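Local structure of coat protein (Leviviridae sp., 6YFR) at residues 1-13 and 17-29. The protein forms the icosahedral capsid shell of an uncultured single-stranded RNA bacteriophage and, as in related phages, probably also binds the genomic RNA. Sequence-based numbering, arbitrary orientation.
Sequences ASLPVTQYSPPVT and KSTWNVTGSTNPP
Thr6 and Asn21 exchange a pair of backbone hydrogen bonds at the middle of an antiparallel hairpin made by strands 5-9 and 16-22. Strand 5-9 is outermost on its side of the chain's five-stranded antiparallel sheet, and strand 16-22 bonds on to strand 34-41. Thr6 N reaches Asn21 O at 2.9 Å, and Asn21 N returns the bond to Thr6 O. Toward the open end, Thr23 N donates to Pro4 O. Thr23 OG1 adds a weak bond to the same oxygen.

Beyond Gln7 the register slips by one residue. Tyr8 and Ser9 both face Thr19, which defines a classic beta bulge. Thr19 O accepts from Tyr8 N at 2.9 Å and from Ser9 N at 3.1 Å. Thr19 N donates to Ser9 O almost straight, with 168° at the hydrogen. Thr19 OG1 sits between its own backbone N and carbonyl carbon (chi1 64°), close enough for a weak bond from Ser9 N.

The side chains sort onto two faces. On one, Gln7 CG makes a CH-pi contact over the five-membered ring of Trp20, 4.3 Å from its centroid. Gln7 OE1 sits above the rim of that same face, 3.0 Å from Ser18 OG. Val5 and Val22 extend this side of the sheet with an apolar patch, and Phe104 of a second subunit meets Trp20 edge-to-face. On the other, Asn21 ND2 lies over the Tyr8 ring, 3.4 Å from Tyr8 CG, with amide and ring planes 21° apart. Asn21 OD1 accepts from Gln34 NE2 of the next strand.

Every hydrogen bond across the hairpin not called weak runs backbone to backbone; side chains add packing and weak polar contacts. The bulge takes in the extra residue, and Thr19 O serves both N-H groups.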
loop_
_atom_site.group_PDB
_atom_site.type_symbol
_atom_site.label_atom_id
_atom_site.label_comp_id
_atom_site.label_asym_id
_atom_site.label_seq_id
_atom_site.Cartn_x
_atom_site.Cartn_y
_atom_site.Cartn_z
ATOM N N ALA A 1 81.183 11.263 25.834
ATOM C CA ALA A 1 81.342 12.272 26.876
ATOM C C ALA A 1 80.015 12.596 27.534
ATOM O O ALA A 1 79.071 13.014 26.864
ATOM C CB ALA A 1 81.950 13.534 26.305
ATOM N N SER A 2 79.949 12.408 28.849
ATOM C CA SER A 2 78.763 12.802 29.596
ATOM C C SER A 2 78.487 14.283 29.377
ATOM O O SER A 2 79.392 15.116 29.480
ATOM C CB SER A 2 78.954 12.506 31.082
ATOM O OG SER A 2 77.812 12.884 31.832
ATOM N N LEU A 3 77.241 14.606 29.056
ATOM C CA LEU A 3 76.889 15.993 28.780
ATOM C C LEU A 3 76.744 16.775 30.086
ATOM O O LEU A 3 76.280 16.227 31.090
ATOM C CB LEU A 3 75.587 16.067 27.984
ATOM C CG LEU A 3 75.634 15.537 26.551
ATOM C CD1 LEU A 3 74.249 15.547 25.923
ATOM C CD2 LEU A 3 76.599 16.363 25.724
ATOM N N PRO A 4 77.140 18.046 30.103
ATOM C CA PRO A 4 76.949 18.865 31.306
ATOM C C PRO A 4 75.498 19.298 31.442
ATOM O O PRO A 4 74.853 19.697 30.468
ATOM C CB PRO A 4 77.870 20.064 31.061
ATOM C CG PRO A 4 77.888 20.202 29.564
ATOM C CD PRO A 4 77.803 18.794 29.019
ATOM N N VAL A 5 74.980 19.218 32.668
ATOM C CA VAL A 5 73.571 19.488 32.919
ATOM C C VAL A 5 73.414 20.367 34.151
ATOM O O VAL A 5 74.246 20.354 35.064
ATOM C CB VAL A 5 72.754 18.187 33.091
ATOM C CG1 VAL A 5 72.758 17.374 31.807
ATOM C CG2 VAL A 5 73.310 17.364 34.244
ATOM N N THR A 6 72.335 21.144 34.161
ATOM C CA THR A 6 71.868 21.838 35.354
ATOM C C THR A 6 70.387 21.555 35.534
ATOM O O THR A 6 69.641 21.478 34.553
ATOM C CB THR A 6 72.088 23.357 35.273
ATOM O OG1 THR A 6 71.552 23.852 34.038
ATOM C CG2 THR A 6 73.570 23.697 35.374
ATOM N N GLN A 7 69.968 21.394 36.786
ATOM C CA GLN A 7 68.582 21.046 37.060
ATOM C C GLN A 7 67.672 22.221 36.731
ATOM O O GLN A 7 67.777 23.287 37.344
ATOM C CB GLN A 7 68.419 20.632 38.517
ATOM C CG GLN A 7 67.083 19.983 38.802
ATOM C CD GLN A 7 67.178 18.933 39.884
ATOM O OE1 GLN A 7 66.779 17.786 39.684
ATOM N NE2 GLN A 7 67.706 19.318 41.043
ATOM N N TYR A 8 66.776 22.017 35.763
ATOM C CA TYR A 8 65.815 23.023 35.321
ATOM C C TYR A 8 64.520 22.965 36.128
ATOM O O TYR A 8 64.143 23.952 36.768
ATOM C CB TYR A 8 65.549 22.844 33.820
ATOM C CG TYR A 8 64.383 23.624 33.245
ATOM C CD1 TYR A 8 64.387 25.015 33.220
ATOM C CD2 TYR A 8 63.294 22.959 32.691
ATOM C CE1 TYR A 8 63.318 25.723 32.679
ATOM C CE2 TYR A 8 62.227 23.651 32.149
ATOM C CZ TYR A 8 62.243 25.031 32.143
ATOM O OH TYR A 8 61.177 25.712 31.601
ATOM N N SER A 9 63.837 21.821 36.126
ATOM C CA SER A 9 62.664 21.636 36.976
ATOM C C SER A 9 62.993 20.662 38.097
ATOM O O SER A 9 63.167 19.462 37.836
ATOM C CB SER A 9 61.471 21.129 36.168
ATOM O OG SER A 9 60.367 20.862 37.022
ATOM N N PRO A 10 63.069 21.115 39.344
ATOM C CA PRO A 10 63.559 20.257 40.421
ATOM C C PRO A 10 62.485 19.293 40.882
ATOM O O PRO A 10 61.297 19.474 40.566
ATOM C CB PRO A 10 63.917 21.263 41.522
ATOM C CG PRO A 10 62.912 22.353 41.327
ATOM C CD PRO A 10 62.663 22.440 39.837
ATOM N N PRO A 11 62.856 18.241 41.613
ATOM C CA PRO A 11 61.845 17.301 42.105
ATOM C C PRO A 11 60.953 17.950 43.148
ATOM O O PRO A 11 61.408 18.707 44.010
ATOM C CB PRO A 11 62.675 16.156 42.698
ATOM C CG PRO A 11 63.972 16.784 43.051
ATOM C CD PRO A 11 64.218 17.813 41.982
ATOM N N VAL A 12 59.673 17.636 43.055
ATOM C CA VAL A 12 58.642 18.238 43.880
ATOM C C VAL A 12 58.097 17.237 44.889
ATOM O O VAL A 12 58.063 17.498 46.093
ATOM C CB VAL A 12 57.516 18.801 42.985
ATOM C CG1 VAL A 12 56.420 19.404 43.815
ATOM C CG2 VAL A 12 58.091 19.797 41.976
ATOM N N THR A 13 57.685 16.072 44.411
ATOM C CA THR A 13 57.159 14.978 45.199
ATOM C C THR A 13 57.891 13.704 44.806
ATOM O O THR A 13 58.537 13.657 43.754
ATOM C CB THR A 13 55.648 14.822 44.966
ATOM O OG1 THR A 13 55.399 14.665 43.564
ATOM C CG2 THR A 13 54.905 16.049 45.478
ATOM N N LYS A 17 57.928 14.064 37.768
ATOM C CA LYS A 17 59.005 14.281 36.811
ATOM C C LYS A 17 59.996 15.299 37.352
ATOM O O LYS A 17 59.614 16.250 38.039
ATOM C CB LYS A 17 58.475 14.778 35.454
ATOM C CG LYS A 17 57.738 13.735 34.628
ATOM C CD LYS A 17 57.536 14.212 33.191
ATOM C CE LYS A 17 56.753 15.518 33.132
ATOM N NZ LYS A 17 56.462 15.944 31.732
ATOM N N SER A 18 61.268 15.091 37.028
ATOM C CA SER A 18 62.331 16.054 37.268
ATOM C C SER A 18 63.128 16.188 35.979
ATOM O O SER A 18 63.344 15.195 35.279
ATOM C CB SER A 18 63.233 15.611 38.424
ATOM O OG SER A 18 64.428 16.369 38.464
ATOM N N THR A 19 63.547 17.412 35.643
ATOM C CA THR A 19 64.231 17.643 34.376
ATOM C C THR A 19 65.513 18.439 34.577
ATOM O O THR A 19 65.553 19.399 35.352
ATOM C CB THR A 19 63.335 18.379 33.364
ATOM O OG1 THR A 19 63.031 19.690 33.849
ATOM C CG2 THR A 19 62.041 17.614 33.124
ATOM N N TRP A 20 66.554 18.017 33.864
ATOM C CA TRP A 20 67.814 18.732 33.735
ATOM C C TRP A 20 67.969 19.205 32.296
ATOM O O TRP A 20 67.592 18.494 31.356
ATOM C CB TRP A 20 69.005 17.840 34.088
ATOM C CG TRP A 20 69.022 17.324 35.485
ATOM C CD1 TRP A 20 69.800 17.771 36.512
ATOM C CD2 TRP A 20 68.239 16.246 36.013
ATOM N NE1 TRP A 20 69.548 17.044 37.650
ATOM C CE2 TRP A 20 68.594 16.102 37.370
ATOM C CE3 TRP A 20 67.271 15.395 35.475
ATOM C CZ2 TRP A 20 68.015 15.141 38.193
ATOM C CZ3 TRP A 20 66.698 14.440 36.297
ATOM C CH2 TRP A 20 67.072 14.321 37.639
ATOM N N ASN A 21 68.534 20.395 32.127
ATOM C CA ASN A 21 68.867 20.921 30.813
ATOM C C ASN A 21 70.362 20.777 30.563
ATOM O O ASN A 21 71.177 20.966 31.474
ATOM C CB ASN A 21 68.464 22.393 30.677
ATOM C CG ASN A 21 66.968 22.583 30.528
ATOM O OD1 ASN A 21 66.218 21.621 30.361
ATOM N ND2 ASN A 21 66.528 23.836 30.578
ATOM N N VAL A 22 70.709 20.439 29.323
ATOM C CA VAL A 22 72.103 20.381 28.897
ATOM C C VAL A 22 72.604 21.799 28.671
ATOM O O VAL A 22 72.023 22.558 27.886
ATOM C CB VAL A 22 72.247 19.537 27.623
ATOM C CG1 VAL A 22 73.653 19.663 27.065
ATOM C CG2 VAL A 22 71.904 18.096 27.906
ATOM N N THR A 23 73.684 22.161 29.349
ATOM C CA THR A 23 74.200 23.520 29.278
ATOM C C THR A 23 75.099 23.694 28.060
ATOM O O THR A 23 75.696 22.738 27.559
ATOM C CB THR A 23 74.978 23.872 30.547
ATOM O OG1 THR A 23 76.030 22.917 30.736
ATOM C CG2 THR A 23 74.054 23.878 31.778
ATOM N N GLY A 24 75.178 24.933 27.578
ATOM C CA GLY A 24 76.041 25.267 26.461
ATOM C C GLY A 24 75.509 24.895 25.099
ATOM O O GLY A 24 76.284 24.831 24.139
ATOM N N SER A 25 74.212 24.642 24.978
ATOM C CA SER A 25 73.650 24.264 23.692
ATOM C C SER A 25 73.479 25.492 22.807
ATOM O O SER A 25 73.256 26.607 23.286
ATOM C CB SER A 25 72.308 23.556 23.875
ATOM O OG SER A 25 71.857 23.013 22.647
ATOM N N THR A 26 73.594 25.277 21.497
ATOM C CA THR A 26 73.499 26.366 20.536
ATOM C C THR A 26 72.121 26.497 19.906
ATOM O O THR A 26 71.810 27.558 19.352
ATOM C CB THR A 26 74.540 26.189 19.423
ATOM O OG1 THR A 26 74.459 27.295 18.516
ATOM C CG2 THR A 26 74.296 24.894 18.657
ATOM N N ASN A 27 71.294 25.457 19.972
ATOM C CA ASN A 27 69.985 25.488 19.348
ATOM C C ASN A 27 69.025 26.331 20.187
ATOM O O ASN A 27 69.319 26.656 21.341
ATOM C CB ASN A 27 69.472 24.061 19.151
ATOM C CG ASN A 27 69.831 23.143 20.292
ATOM O OD1 ASN A 27 69.936 23.566 21.443
ATOM N ND2 ASN A 27 70.016 21.867 19.978
ATOM N N PRO A 28 67.885 26.734 19.621
ATOM C CA PRO A 28 66.937 27.585 20.365
ATOM C C PRO A 28 66.497 26.928 21.661
ATOM O O PRO A 28 66.596 25.700 21.808
ATOM C CB PRO A 28 65.760 27.744 19.386
ATOM C CG PRO A 28 65.957 26.678 18.349
ATOM C CD PRO A 28 67.432 26.518 18.234
ATOM N N PRO A 29 65.998 27.712 22.625
ATOM C CA PRO A 29 65.745 27.150 23.964
ATOM C C PRO A 29 64.741 26.011 23.976
ATOM O O PRO A 29 64.949 25.020 24.688
ATOM C CB PRO A 29 65.241 28.363 24.762
ATOM C CG PRO A 29 64.733 29.313 23.731
ATOM C CD PRO A 29 65.636 29.138 22.549
#